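Side-chain contacts in Bse634I restriction endonuclease (Geobacillus stearothermophilus, PDB 1KNV), which probably cuts double-stranded DNA at a specific sequence, as a metal-dependent type II restriction endonuclease of the PDDEXK clan: residues B[84-89]-B[282-287]; B[155-160]-B[179-184]; B[186-191]-B[218-223]; B[207-212]-B[234-239]; B[273-278]-B[287-292]. All coordinates share one frame; numbering follows the deposited sequence. Where two conformers were deposited one is given.

Contact 1: residues B[84-89]-B[282-287]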
# COMPACT_ATOMS: atom_id res chain seq x y z
N ALA B 84 36.43 12.98 -3.17
CA ALA B 84 36.64 11.96 -4.18
C ALA B 84 37.92 11.16 -3.98
O ALA B 84 37.91 9.94 -4.05
CB ALA B 84 36.63 12.59 -5.56
N ILE B 85 39.03 11.85 -3.73
CA ILE B 85 40.32 11.18 -3.54
C ILE B 85 40.32 10.30 -2.28
O ILE B 85 40.76 9.15 -2.31
CB ILE B 85 41.48 12.21 -3.42
CG1 ILE B 85 41.61 12.98 -4.73
CG2 ILE B 85 42.79 11.51 -3.07
CD1 ILE B 85 41.91 12.11 -5.91
N GLN B 86 39.82 10.86 -1.18
CA GLN B 86 39.79 10.12 0.06
C GLN B 86 38.96 8.86 -0.15
O GLN B 86 39.40 7.76 0.20
CB GLN B 86 39.19 10.98 1.18
CG GLN B 86 39.36 10.40 2.59
CD GLN B 86 40.82 10.35 3.07
OE1 GLN B 86 41.11 9.72 4.08
NE2 GLN B 86 41.72 11.02 2.35
N SER B 87 37.78 9.00 -0.75
CA SER B 87 36.90 7.85 -1.00
C SER B 87 37.58 6.80 -1.85
O SER B 87 37.43 5.60 -1.59
CB SER B 87 35.62 8.30 -1.69
OG SER B 87 34.88 9.16 -0.86
N TRP B 88 38.31 7.24 -2.86
CA TRP B 88 39.02 6.32 -3.75
C TRP B 88 40.05 5.52 -2.96
O TRP B 88 40.15 4.30 -3.13
CB TRP B 88 39.68 7.09 -4.90
CG TRP B 88 40.58 6.27 -5.78
CD1 TRP B 88 41.75 5.66 -5.42
CD2 TRP B 88 40.39 5.98 -7.16
NE1 TRP B 88 42.30 5.01 -6.50
CE2 TRP B 88 41.49 5.19 -7.58
CE3 TRP B 88 39.40 6.31 -8.09
CZ2 TRP B 88 41.62 4.73 -8.89
CZ3 TRP B 88 39.53 5.85 -9.40
CH2 TRP B 88 40.64 5.07 -9.78
N ASN B 89 40.81 6.18 -2.09
CA ASN B 89 41.82 5.48 -1.30
C ASN B 89 41.19 4.64 -0.17
O ASN B 89 41.78 3.66 0.28
CB ASN B 89 42.83 6.47 -0.70
CG ASN B 89 43.75 7.07 -1.75
OD1 ASN B 89 44.08 6.43 -2.75
ND2 ASN B 89 44.20 8.30 -1.51
N ASP B 282 37.69 11.77 9.38
CA ASP B 282 36.24 11.80 9.58
C ASP B 282 35.49 11.27 8.35
O ASP B 282 34.33 10.86 8.46
CB ASP B 282 35.74 13.22 9.88
CG ASP B 282 36.14 13.70 11.25
OD1 ASP B 282 36.38 12.86 12.15
OD2 ASP B 282 36.20 14.94 11.43
N ILE B 283 36.15 11.31 7.20
CA ILE B 283 35.57 10.83 5.96
C ILE B 283 35.56 9.31 6.01
O ILE B 283 34.56 8.68 5.67
CB ILE B 283 36.41 11.28 4.74
CG1 ILE B 283 36.39 12.81 4.62
CG2 ILE B 283 35.87 10.64 3.47
CD1 ILE B 283 37.29 13.36 3.51
N ASP B 284 36.68 8.73 6.44
CA ASP B 284 36.81 7.28 6.57
C ASP B 284 35.81 6.74 7.60
O ASP B 284 35.20 5.70 7.40
CB ASP B 284 38.21 6.88 7.03
CG ASP B 284 39.29 7.19 6.03
OD1 ASP B 284 38.97 7.49 4.86
OD2 ASP B 284 40.48 7.11 6.42
N LYS B 285 35.68 7.45 8.71
CA LYS B 285 34.76 7.05 9.77
C LYS B 285 33.32 7.05 9.26
O LYS B 285 32.55 6.14 9.55
CB LYS B 285 34.89 7.97 10.98
CG LYS B 285 36.23 7.88 11.72
CD LYS B 285 36.22 8.79 12.94
CE LYS B 285 37.50 8.71 13.75
NZ LYS B 285 37.45 9.66 14.90
N MET B 286 32.96 8.07 8.50
CA MET B 286 31.63 8.17 7.93
C MET B 286 31.36 6.98 7.02
O MET B 286 30.33 6.33 7.12
CB MET B 286 31.48 9.45 7.12
CG MET B 286 30.26 9.44 6.22
SD MET B 286 30.09 10.94 5.31
CE MET B 286 31.35 10.75 4.08
N LEU B 287 32.30 6.70 6.12
CA LEU B 287 32.15 5.60 5.19
C LEU B 287 32.10 4.28 5.91
O LEU B 287 31.42 3.36 5.48
CB LEU B 287 33.29 5.61 4.18
CG LEU B 287 33.24 6.82 3.24
CD1 LEU B 287 34.49 6.86 2.36
CD2 LEU B 287 31.95 6.73 2.41
O HOH W 1 40.80 7.03 2.70
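Gln86 lays the aliphatic part of its side chain against Ile283, and this is the main apolar touch between the two helices. Both branches of the isoleucine take part: Gln86 CG lies 3.6 Å from Ile283 CG2 and 3.7 Å from Ile283 CD1. Gln86 CG stands anti to the backbone N (chi1 -168°), and the bend at the next bond carries the end of the chain toward Asp284. Next to it, Ser87 OG meets Leu287 CD1, one turn beyond Ile283, at 4.0 Å. This is van der Waals contact; the polar partner of the hydroxyl is the backbone O of Ile83 in its own helix. A water lies between the helices, 3.0 Å from Gln86 O and 2.9 Å from Asp284 OD1, and probably links them. The other oxygen of Asp284 is taken by a salt bridge to Lys93, one helical turn past Asn89, so each carboxylate oxygen has a partner. Behind this first shell, the helix axes pass 10.0 Å apart and cross at -57°, which brings Gln86 close to Ile283 and Ser87 close to Asp284. The contact joins helix 68-93 to the C-terminal helix 281-291. Ile101 of strand 99-103 touches both Ser87 and Leu287, while Tyr90 adds to the seam from the first helix. On its far side helix 68-93 packs through Ala84, Ile85 and Trp88 on helix 169-176.

Contact 2: residues B[155-160]-B[179-184]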
# COMPACT_ATOMS: atom_id res chain seq x y z
N LEU B 155 31.53 -4.41 -11.45
CA LEU B 155 31.82 -3.04 -11.88
C LEU B 155 33.26 -2.65 -11.58
O LEU B 155 33.74 -1.60 -12.04
CB LEU B 155 30.90 -2.04 -11.17
CG LEU B 155 29.40 -2.10 -11.47
CD1 LEU B 155 28.70 -1.03 -10.67
CD2 LEU B 155 29.17 -1.89 -12.94
N ILE B 156 33.95 -3.48 -10.81
CA ILE B 156 35.32 -3.22 -10.38
C ILE B 156 36.42 -3.53 -11.39
O ILE B 156 36.56 -4.65 -11.86
CB ILE B 156 35.61 -3.98 -9.08
CG1 ILE B 156 34.48 -3.72 -8.07
CG2 ILE B 156 36.97 -3.57 -8.51
CD1 ILE B 156 34.29 -2.28 -7.70
N LYS B 157 37.20 -2.50 -11.72
CA LYS B 157 38.32 -2.63 -12.64
C LYS B 157 39.60 -2.59 -11.80
O LYS B 157 39.66 -1.87 -10.79
CB LYS B 157 38.33 -1.48 -13.65
CG LYS B 157 37.04 -1.39 -14.45
CD LYS B 157 37.20 -0.60 -15.75
CE LYS B 157 37.57 0.85 -15.51
NZ LYS B 157 37.75 1.61 -16.79
N SER B 158 40.61 -3.36 -12.20
CA SER B 158 41.87 -3.41 -11.47
C SER B 158 42.51 -2.03 -11.25
O SER B 158 43.18 -1.81 -10.23
CB SER B 158 42.87 -4.32 -12.19
OG SER B 158 43.39 -3.69 -13.36
N GLU B 159 42.30 -1.10 -12.18
CA GLU B 159 42.87 0.23 -12.06
C GLU B 159 42.39 0.97 -10.82
O GLU B 159 43.09 1.82 -10.29
CB GLU B 159 42.53 1.11 -13.26
CG GLU B 159 42.86 0.52 -14.60
CD GLU B 159 41.65 -0.09 -15.22
OE1 GLU B 159 41.37 -1.28 -14.96
OE2 GLU B 159 40.96 0.63 -15.97
N TYR B 160 41.17 0.65 -10.39
CA TYR B 160 40.57 1.29 -9.22
C TYR B 160 41.31 0.90 -7.96
O TYR B 160 41.22 1.59 -6.94
CB TYR B 160 39.12 0.85 -9.04
CG TYR B 160 38.18 1.17 -10.17
CD1 TYR B 160 36.91 0.60 -10.22
CD2 TYR B 160 38.55 2.03 -11.20
CE1 TYR B 160 36.03 0.87 -11.26
CE2 TYR B 160 37.68 2.31 -12.26
CZ TYR B 160 36.42 1.72 -12.28
OH TYR B 160 35.54 1.98 -13.31
N PHE B 179 31.80 8.00 -12.47
CA PHE B 179 30.42 7.66 -12.79
C PHE B 179 30.24 7.28 -14.25
O PHE B 179 29.31 6.54 -14.60
CB PHE B 179 29.51 8.84 -12.44
CG PHE B 179 29.92 10.14 -13.09
CD1 PHE B 179 29.60 10.40 -14.42
CD2 PHE B 179 30.62 11.09 -12.38
CE1 PHE B 179 29.97 11.58 -15.03
CE2 PHE B 179 31.00 12.28 -12.99
CZ PHE B 179 30.67 12.52 -14.31
N LYS B 180 31.12 7.77 -15.11
CA LYS B 180 31.05 7.46 -16.54
C LYS B 180 31.35 5.99 -16.85
O LYS B 180 30.81 5.44 -17.80
CB LYS B 180 32.02 8.35 -17.32
CG LYS B 180 31.70 9.84 -17.33
CD LYS B 180 32.74 10.54 -18.18
CE LYS B 180 32.53 12.04 -18.25
NZ LYS B 180 33.59 12.67 -19.10
N ASP B 181 32.22 5.36 -16.05
CA ASP B 181 32.57 3.95 -16.25
C ASP B 181 31.41 3.00 -15.98
O ASP B 181 31.33 1.91 -16.56
CB ASP B 181 33.71 3.54 -15.32
CG ASP B 181 35.02 4.22 -15.64
OD1 ASP B 181 35.01 5.21 -16.41
OD2 ASP B 181 36.06 3.77 -15.11
N ILE B 182 30.51 3.39 -15.08
CA ILE B 182 29.40 2.53 -14.73
C ILE B 182 28.06 2.95 -15.31
O ILE B 182 27.04 2.36 -14.96
CB ILE B 182 29.23 2.41 -13.21
CG1 ILE B 182 28.86 3.76 -12.62
CG2 ILE B 182 30.53 1.91 -12.57
CD1 ILE B 182 28.54 3.69 -11.16
N GLU B 183 28.05 3.94 -16.19
CA GLU B 183 26.80 4.39 -16.79
C GLU B 183 26.05 3.24 -17.47
O GLU B 183 26.61 2.54 -18.31
CB GLU B 183 27.06 5.51 -17.81
CG GLU B 183 25.85 5.88 -18.70
CD GLU B 183 26.04 7.19 -19.47
OE1 GLU B 183 27.20 7.52 -19.80
OE2 GLU B 183 25.03 7.87 -19.76
N GLY B 184 24.80 3.06 -17.06
CA GLY B 184 23.93 2.03 -17.61
C GLY B 184 24.25 0.62 -17.17
O GLY B 184 23.66 -0.32 -17.66
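The Tyr160 ring receives Asp181 OD2 at its edge, in the ring plane, while one face is covered by Lys157 CB, 3.9 Å above the centre. The ring and carboxylate planes are tilted 23° from each other, and the two side chains reach for each other from opposite directions. The Tyr160 hydroxyl donates to Asp181, with OH 2.6 Å from OD2 on the anti lone pair, the one pointing away from the second carboxylate oxygen. Lys157 meets the Asp181 side chain at about a right angle. Its chain bends at chi3 (-63°) and brings NZ to 3.2 Å from the same Asp181 OD2, a salt bridge whose hydrogen bond is weak. NZ also pairs with Glu159 OE2 at 3.5 Å, so the ammonium sits between two carboxylates and probably eases their mutual repulsion. Beneath this polar rim, Leu155 CD1 rests 4.0 Å from Ile182 CG2. Both of these side chains reach Ile150 of strand 147-151, and Ile182 and Tyr160 also touch Leu100 of the neighbouring strand 99-103. The arrangement is a small salt-bridge network with a tyrosine bond, set over an apolar floor; it draws together the two loops flanking helix 169-176 in the connection from strand 147-151 to strand 191-198.

Contact 3: residues B[186-191]-B[218-223]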
# COMPACT_ATOMS: atom_id res chain seq x y z
N CYS B 186 24.55 -0.32 -13.59
CA CYS B 186 24.12 -0.62 -12.23
C CYS B 186 22.73 -1.20 -12.05
O CYS B 186 21.75 -0.65 -12.53
CB CYS B 186 24.24 0.62 -11.37
SG CYS B 186 25.91 1.22 -11.30
N LYS B 187 22.67 -2.32 -11.33
CA LYS B 187 21.40 -2.95 -11.03
C LYS B 187 20.83 -2.00 -9.99
O LYS B 187 21.56 -1.49 -9.14
CB LYS B 187 21.62 -4.34 -10.41
CG LYS B 187 22.08 -5.41 -11.39
CD LYS B 187 22.43 -6.71 -10.66
CE LYS B 187 21.31 -7.13 -9.70
NZ LYS B 187 21.54 -8.49 -9.08
N TRP B 188 19.53 -1.75 -10.06
CA TRP B 188 18.89 -0.82 -9.14
C TRP B 188 19.20 -1.07 -7.67
O TRP B 188 19.40 -0.12 -6.92
CB TRP B 188 17.38 -0.83 -9.35
CG TRP B 188 16.71 -2.00 -8.75
CD1 TRP B 188 16.64 -3.26 -9.27
CD2 TRP B 188 16.03 -2.04 -7.49
NE1 TRP B 188 15.95 -4.09 -8.39
CE2 TRP B 188 15.57 -3.36 -7.30
CE3 TRP B 188 15.78 -1.08 -6.50
CZ2 TRP B 188 14.87 -3.74 -6.16
CZ3 TRP B 188 15.08 -1.46 -5.37
CH2 TRP B 188 14.63 -2.77 -5.21
N ASP B 189 19.23 -2.34 -7.25
CA ASP B 189 19.49 -2.64 -5.85
C ASP B 189 20.98 -2.71 -5.51
O ASP B 189 21.37 -3.20 -4.45
CB ASP B 189 18.80 -3.94 -5.44
CG ASP B 189 19.24 -5.13 -6.25
OD1 ASP B 189 19.01 -6.26 -5.78
OD2 ASP B 189 19.81 -4.95 -7.35
N SER B 190 21.80 -2.18 -6.41
CA SER B 190 23.24 -2.18 -6.18
C SER B 190 23.71 -0.93 -5.43
O SER B 190 24.81 -0.89 -4.93
CB SER B 190 24.01 -2.30 -7.51
OG SER B 190 23.95 -3.63 -8.00
N LEU B 191 22.86 0.09 -5.34
CA LEU B 191 23.20 1.32 -4.61
C LEU B 191 22.94 0.99 -3.17
O LEU B 191 21.96 0.40 -2.86
CB LEU B 191 22.25 2.42 -4.86
CG LEU B 191 21.94 2.46 -6.30
CD1 LEU B 191 20.88 3.37 -6.38
CD2 LEU B 191 23.04 2.97 -7.08
N SER B 218 12.02 7.66 -1.58
CA SER B 218 10.72 7.30 -2.10
C SER B 218 10.87 6.69 -3.50
O SER B 218 10.14 5.76 -3.87
CB SER B 218 9.79 8.51 -2.13
OG SER B 218 10.28 9.53 -2.98
N LEU B 219 11.84 7.20 -4.26
CA LEU B 219 12.09 6.69 -5.60
C LEU B 219 12.48 5.22 -5.50
O LEU B 219 12.01 4.38 -6.28
CB LEU B 219 13.22 7.47 -6.27
CG LEU B 219 13.55 7.13 -7.73
CD1 LEU B 219 12.44 7.66 -8.63
CD2 LEU B 219 14.88 7.76 -8.13
N PHE B 220 13.34 4.92 -4.53
CA PHE B 220 13.82 3.56 -4.31
C PHE B 220 12.67 2.68 -3.81
O PHE B 220 12.57 1.51 -4.19
CB PHE B 220 14.95 3.57 -3.27
CG PHE B 220 15.76 2.29 -3.23
CD1 PHE B 220 16.75 2.05 -4.17
CD2 PHE B 220 15.53 1.34 -2.23
CE1 PHE B 220 17.52 0.88 -4.12
CE2 PHE B 220 16.29 0.17 -2.17
CZ PHE B 220 17.29 -0.06 -3.11
N ALA B 221 11.81 3.25 -2.98
CA ALA B 221 10.68 2.51 -2.43
C ALA B 221 9.75 2.14 -3.59
O ALA B 221 9.13 1.07 -3.60
CB ALA B 221 9.94 3.38 -1.42
N HIS B 222 9.64 3.03 -4.58
CA HIS B 222 8.81 2.76 -5.75
C HIS B 222 9.44 1.59 -6.50
O HIS B 222 8.74 0.67 -6.92
CB HIS B 222 8.75 3.99 -6.66
CG HIS B 222 8.03 3.74 -7.96
ND1 HIS B 222 8.67 3.27 -9.09
CD2 HIS B 222 6.72 3.85 -8.28
CE1 HIS B 222 7.78 3.10 -10.05
NE2 HIS B 222 6.59 3.44 -9.58
N LEU B 223 10.75 1.61 -6.66
CA LEU B 223 11.42 0.51 -7.35
C LEU B 223 11.25 -0.82 -6.61
O LEU B 223 11.13 -1.86 -7.24
CB LEU B 223 12.90 0.82 -7.53
CG LEU B 223 13.16 1.90 -8.58
CD1 LEU B 223 14.66 2.13 -8.70
CD2 LEU B 223 12.55 1.45 -9.92
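The loop entering strand 191-198, first strand of the beta-alpha-beta unit, meets the unit's own helix 203-227 by wedging Trp188 between Phe220 and Leu223. The indole swings there because its CG stands between the backbone N and the carbonyl carbon (chi1 77°). Its six-membered ring and the Phe220 ring meet obliquely, centroids 4.9 Å apart and planes at 43°. The corner atom Trp188 CZ3 lies over one face of the phenylalanine, offset toward the rim, and comes to 3.5 Å from Phe220 CZ; a second Phe220 conformer was deposited, and these distances belong to the one described. Leu223 runs alongside the indole, pointing the other way, with Leu223 CB 3.6 Å from Trp188 CE3 and its carbonyl over the rim of one indole face. The other face is covered by Asp189 CB, 3.8 Å above its centre. Replacing Trp188 with an alanine would probably open a gap between loop and helix, leaving the Phe220 ring freer to turn and Leu223 without its aromatic partner. The helix's outer side turns to other chains, Ala221 packing on Val261 of the second subunit and His222 meeting Trp228 of the third subunit edge-to-face. Tyr227 also stacks on Trp188, and Thr120 of helix 118-131 touches it, while Leu124 of that helix packs on Leu223. Phe220 also meets Phe234, just before strand 235-240.

Contact 4: residues B[207-212]-B[234-239]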
# COMPACT_ATOMS: atom_id res chain seq x y z
N LEU B 207 17.52 21.72 5.09
CA LEU B 207 16.29 21.38 4.39
C LEU B 207 16.62 20.64 3.11
O LEU B 207 15.89 19.73 2.72
CB LEU B 207 15.48 22.65 4.09
CG LEU B 207 14.07 22.42 3.55
CD1 LEU B 207 13.25 21.66 4.57
CD2 LEU B 207 13.40 23.74 3.23
N GLN B 208 17.71 21.00 2.45
CA GLN B 208 18.10 20.31 1.22
C GLN B 208 18.39 18.84 1.50
O GLN B 208 18.08 17.98 0.68
CB GLN B 208 19.34 20.95 0.61
CG GLN B 208 19.11 22.36 0.17
CD GLN B 208 20.39 23.06 -0.19
OE1 GLN B 208 20.39 24.25 -0.49
NE2 GLN B 208 21.50 22.33 -0.15
N LEU B 209 18.99 18.54 2.65
CA LEU B 209 19.27 17.16 2.99
C LEU B 209 17.96 16.44 3.18
O LEU B 209 17.75 15.36 2.64
CB LEU B 209 20.08 17.07 4.28
CG LEU B 209 21.52 17.54 4.15
CD1 LEU B 209 22.22 17.47 5.49
CD2 LEU B 209 22.24 16.68 3.13
N VAL B 210 17.07 17.04 3.96
CA VAL B 210 15.77 16.45 4.24
C VAL B 210 14.95 16.15 2.99
O VAL B 210 14.43 15.06 2.83
CB VAL B 210 14.94 17.35 5.20
CG1 VAL B 210 13.54 16.83 5.32
CG2 VAL B 210 15.58 17.39 6.58
N HIS B 211 14.86 17.12 2.09
CA HIS B 211 14.07 16.91 0.88
C HIS B 211 14.69 15.89 -0.04
O HIS B 211 14.00 15.06 -0.61
CB HIS B 211 13.87 18.22 0.13
CG HIS B 211 13.00 18.08 -1.08
ND1 HIS B 211 11.70 17.61 -1.00
CD2 HIS B 211 13.25 18.28 -2.39
CE1 HIS B 211 11.20 17.53 -2.22
NE2 HIS B 211 12.11 17.93 -3.08
N GLU B 212 16.00 15.97 -0.20
CA GLU B 212 16.71 15.05 -1.07
C GLU B 212 16.55 13.61 -0.56
O GLU B 212 16.36 12.69 -1.35
CB GLU B 212 18.19 15.44 -1.17
CG GLU B 212 19.04 14.44 -1.92
CD GLU B 212 20.30 15.04 -2.50
OE1 GLU B 212 20.24 15.61 -3.61
OE2 GLU B 212 21.37 14.94 -1.86
N PHE B 234 18.11 1.17 0.71
CA PHE B 234 18.82 2.35 0.27
C PHE B 234 18.79 3.36 1.40
O PHE B 234 17.72 3.76 1.84
CB PHE B 234 18.19 2.99 -0.95
CG PHE B 234 18.87 4.25 -1.38
CD1 PHE B 234 20.12 4.21 -1.99
CD2 PHE B 234 18.28 5.48 -1.14
CE1 PHE B 234 20.77 5.37 -2.35
CE2 PHE B 234 18.92 6.66 -1.49
CZ PHE B 234 20.17 6.61 -2.10
N LYS B 235 19.98 3.76 1.86
CA LYS B 235 20.10 4.73 2.94
C LYS B 235 20.63 6.05 2.40
O LYS B 235 21.44 6.07 1.49
CB LYS B 235 21.06 4.21 4.00
CG LYS B 235 20.65 2.91 4.64
CD LYS B 235 19.69 3.14 5.78
CE LYS B 235 19.39 1.85 6.52
NZ LYS B 235 18.62 0.90 5.65
N TYR B 236 20.17 7.15 2.98
CA TYR B 236 20.64 8.45 2.56
C TYR B 236 21.22 9.17 3.77
O TYR B 236 20.62 9.17 4.85
CB TYR B 236 19.49 9.26 1.96
CG TYR B 236 19.90 10.64 1.53
CD1 TYR B 236 19.65 11.74 2.34
CD2 TYR B 236 20.60 10.83 0.33
CE1 TYR B 236 20.09 13.02 1.97
CE2 TYR B 236 21.04 12.10 -0.04
CZ TYR B 236 20.78 13.19 0.79
OH TYR B 236 21.23 14.45 0.43
N TYR B 237 22.39 9.76 3.59
CA TYR B 237 23.09 10.45 4.67
C TYR B 237 23.47 11.90 4.37
O TYR B 237 23.53 12.33 3.22
CB TYR B 237 24.38 9.71 5.02
CG TYR B 237 24.19 8.28 5.42
CD1 TYR B 237 23.91 7.94 6.75
CD2 TYR B 237 24.27 7.26 4.48
CE1 TYR B 237 23.72 6.62 7.12
CE2 TYR B 237 24.09 5.94 4.84
CZ TYR B 237 23.81 5.62 6.16
OH TYR B 237 23.65 4.31 6.52
N GLY B 238 23.73 12.64 5.44
CA GLY B 238 24.16 14.01 5.30
C GLY B 238 25.52 14.12 5.98
O GLY B 238 25.80 13.39 6.93
N ALA B 239 26.37 14.99 5.46
CA ALA B 239 27.70 15.23 6.03
C ALA B 239 27.92 16.74 6.01
O ALA B 239 27.89 17.36 4.94
CB ALA B 239 28.77 14.54 5.21
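Glu212 and Tyr236 both send CG anti to the backbone N (chi1 173° and 179°), one from the helix and the other from the strand, and the extended glutamate chain carries its carboxylate across to the phenol. There Tyr236 OH donates to Glu212 OE2; the modelled 2.3 Å between these oxygens is so short that the exact length is doubtful. The carboxylate stands almost upright to the ring plane, 85° apart, and Glu212 CG lies 3.5 Å from Tyr236 CZ, so this methylene packs on the phenol. Helix and strand belong to the beta-alpha-beta unit of strand 191-198, helix 203-227 and strand 235-240, the helix running back nearly antiparallel over its second strand, with axes 8.9 Å apart. One turn earlier, Leu209 packs beside the tyrosine: Leu209 CD2 lies 3.6 Å from Tyr236 OH and 3.9 Å from Gly238 CA. The glycine allows this, since a beta carbon there would run into Leu209 CD1. The second oxygen of Glu212 is bonded to Ser143 OG, and the glutamate side chain lies about 5 Å from that of Asp146, which binds calcium in a structure of this protein, though no calcium is bound in this chain.

Contact 5: residues B[273-278]-B[287-292]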
# COMPACT_ATOMS: atom_id res chain seq x y z
N ASP B 273 21.37 9.43 8.81
CA ASP B 273 22.31 9.90 9.80
C ASP B 273 23.03 11.11 9.25
O ASP B 273 23.05 11.35 8.03
CB ASP B 273 23.29 8.80 10.20
CG ASP B 273 23.88 9.01 11.59
OD1 ASP B 273 24.54 8.08 12.10
OD2 ASP B 273 23.69 10.10 12.19
N ILE B 274 23.61 11.88 10.15
CA ILE B 274 24.32 13.09 9.78
C ILE B 274 25.74 12.99 10.32
O ILE B 274 25.95 12.56 11.46
CB ILE B 274 23.59 14.34 10.34
CG1 ILE B 274 24.41 15.60 10.08
CG2 ILE B 274 23.28 14.14 11.81
CD1 ILE B 274 24.51 15.94 8.62
N PHE B 275 26.70 13.36 9.49
CA PHE B 275 28.10 13.29 9.86
C PHE B 275 28.73 14.67 9.90
O PHE B 275 28.22 15.62 9.29
CB PHE B 275 28.86 12.41 8.85
CG PHE B 275 28.38 10.98 8.82
CD1 PHE B 275 28.80 10.07 9.79
CD2 PHE B 275 27.50 10.55 7.83
CE1 PHE B 275 28.35 8.75 9.77
CE2 PHE B 275 27.04 9.24 7.81
CZ PHE B 275 27.47 8.34 8.78
N SER B 276 29.83 14.78 10.63
CA SER B 276 30.56 16.03 10.74
C SER B 276 31.96 15.73 10.21
O SER B 276 32.66 14.87 10.74
CB SER B 276 30.63 16.46 12.20
OG SER B 276 31.27 17.72 12.33
N LEU B 277 32.35 16.41 9.14
CA LEU B 277 33.65 16.17 8.56
C LEU B 277 34.63 17.30 8.87
O LEU B 277 34.53 18.38 8.30
CB LEU B 277 33.52 15.98 7.05
CG LEU B 277 32.59 14.86 6.60
CD1 LEU B 277 32.39 14.93 5.10
CD2 LEU B 277 33.17 13.51 7.00
N THR B 278 35.56 17.04 9.78
CA THR B 278 36.54 18.06 10.15
C THR B 278 37.89 17.66 9.59
O THR B 278 38.59 18.46 8.98
CB THR B 278 36.67 18.20 11.68
OG1 THR B 278 35.39 18.52 12.25
CG2 THR B 278 37.64 19.32 12.03
N LEU B 287 32.30 6.70 6.12
CA LEU B 287 32.15 5.60 5.19
C LEU B 287 32.10 4.28 5.91
O LEU B 287 31.42 3.36 5.48
CB LEU B 287 33.29 5.61 4.18
CG LEU B 287 33.24 6.82 3.24
CD1 LEU B 287 34.49 6.86 2.36
CD2 LEU B 287 31.95 6.73 2.41
N ASP B 288 32.83 4.18 7.02
CA ASP B 288 32.81 2.94 7.78
C ASP B 288 31.41 2.69 8.29
O ASP B 288 30.92 1.56 8.22
CB ASP B 288 33.76 3.00 8.97
CG ASP B 288 35.20 2.72 8.59
OD1 ASP B 288 35.42 2.04 7.56
OD2 ASP B 288 36.11 3.16 9.33
N GLN B 289 30.76 3.72 8.80
CA GLN B 289 29.41 3.56 9.33
C GLN B 289 28.40 3.29 8.25
O GLN B 289 27.39 2.62 8.47
CB GLN B 289 28.96 4.80 10.11
CG GLN B 289 27.62 4.55 10.78
CD GLN B 289 27.04 5.77 11.48
OE1 GLN B 289 27.73 6.43 12.26
NE2 GLN B 289 25.77 6.06 11.21
N ILE B 290 28.67 3.81 7.06
CA ILE B 290 27.78 3.64 5.93
C ILE B 290 27.89 2.25 5.30
O ILE B 290 26.88 1.61 5.07
CB ILE B 290 28.05 4.71 4.86
CG1 ILE B 290 27.63 6.07 5.38
CG2 ILE B 290 27.30 4.38 3.60
CD1 ILE B 290 27.81 7.18 4.39
N ILE B 291 29.11 1.79 5.04
CA ILE B 291 29.29 0.48 4.41
C ILE B 291 28.87 -0.70 5.30
O ILE B 291 28.28 -1.67 4.81
CB ILE B 291 30.76 0.27 3.92
CG1 ILE B 291 30.98 0.96 2.57
CG2 ILE B 291 31.05 -1.21 3.74
CD1 ILE B 291 31.05 2.44 2.62
N LYS B 292 29.16 -0.62 6.58
CA LYS B 292 28.78 -1.70 7.49
C LYS B 292 29.41 -1.45 8.85
O LYS B 292 30.51 -0.91 8.93
CB LYS B 292 29.23 -3.06 6.93
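Strand 273-276, carrying Asp273 and Phe275, runs nearly antiparallel to the last turn and a half, 287-291, of helix 281-291, which answers with Gln289 and Ile290; their axes lie 10.6 Å apart at 160°. Strand alternation points Asp273 and Phe275 toward the helix and Ile274 away from it. Gln289 stretches out with CG anti to the backbone N (chi1 -174°), enough to carry its amide to the aspartate. Gln289 NE2 donates to Asp273 OD1, nearly straight at 170°, in the plane of the amide and on the anti lone pair of the oxygen; the bond is modelled at 2.5 Å, short enough that the exact length is doubtful. The other oxygen is engaged at home: Ile274 N donates to Asp273 OD2 at 2.7 Å, from outside the carboxylate plane, which helps fix the carboxylate's rotation. The same glutamine turns its carbonyl to the rim of the Phe275 ring, with Gln289 OE1 3.5 Å from Phe275 CE1 near the ring plane. Phe275 CE2 then lies 4.0 Å from Ile290 CG1, and Met286 and Tyr237 extend this apolar patch. With an alanine in place of Asp273, neither the Gln289 amide nor Ile274 N has this acceptor, and the amide would probably be free to turn. Here an amide-carboxylate bond at the partly exposed rim steers the glutamine, and the ring receives the amide oxygen at its weakly positive edge.

In the fold
Contacts 1 to 4 are largely buried, whereas contact 5 lies at the surface. Contacts 1 and 5 share helix 281-291 and Leu287: one face of that helix meets helix 68-93, another the edge strand 273-276. Contacts 3 and 4 likewise use two ends of helix 203-227, and Phe220 packs against Phe234 between them. Contacts 4 and 5 meet in the sheet, where Gly238 pairs with the backbone of strand 273-276. Chemistry follows place: contact 3 is wholly apolar and aromatic, contact 4 sets a tyrosine-carboxylate bond close to a residue that binds calcium in a structure of this protein, contact 1 mixes apolar packing with a probable water link, and contact 2 gathers its charges at a loop rim.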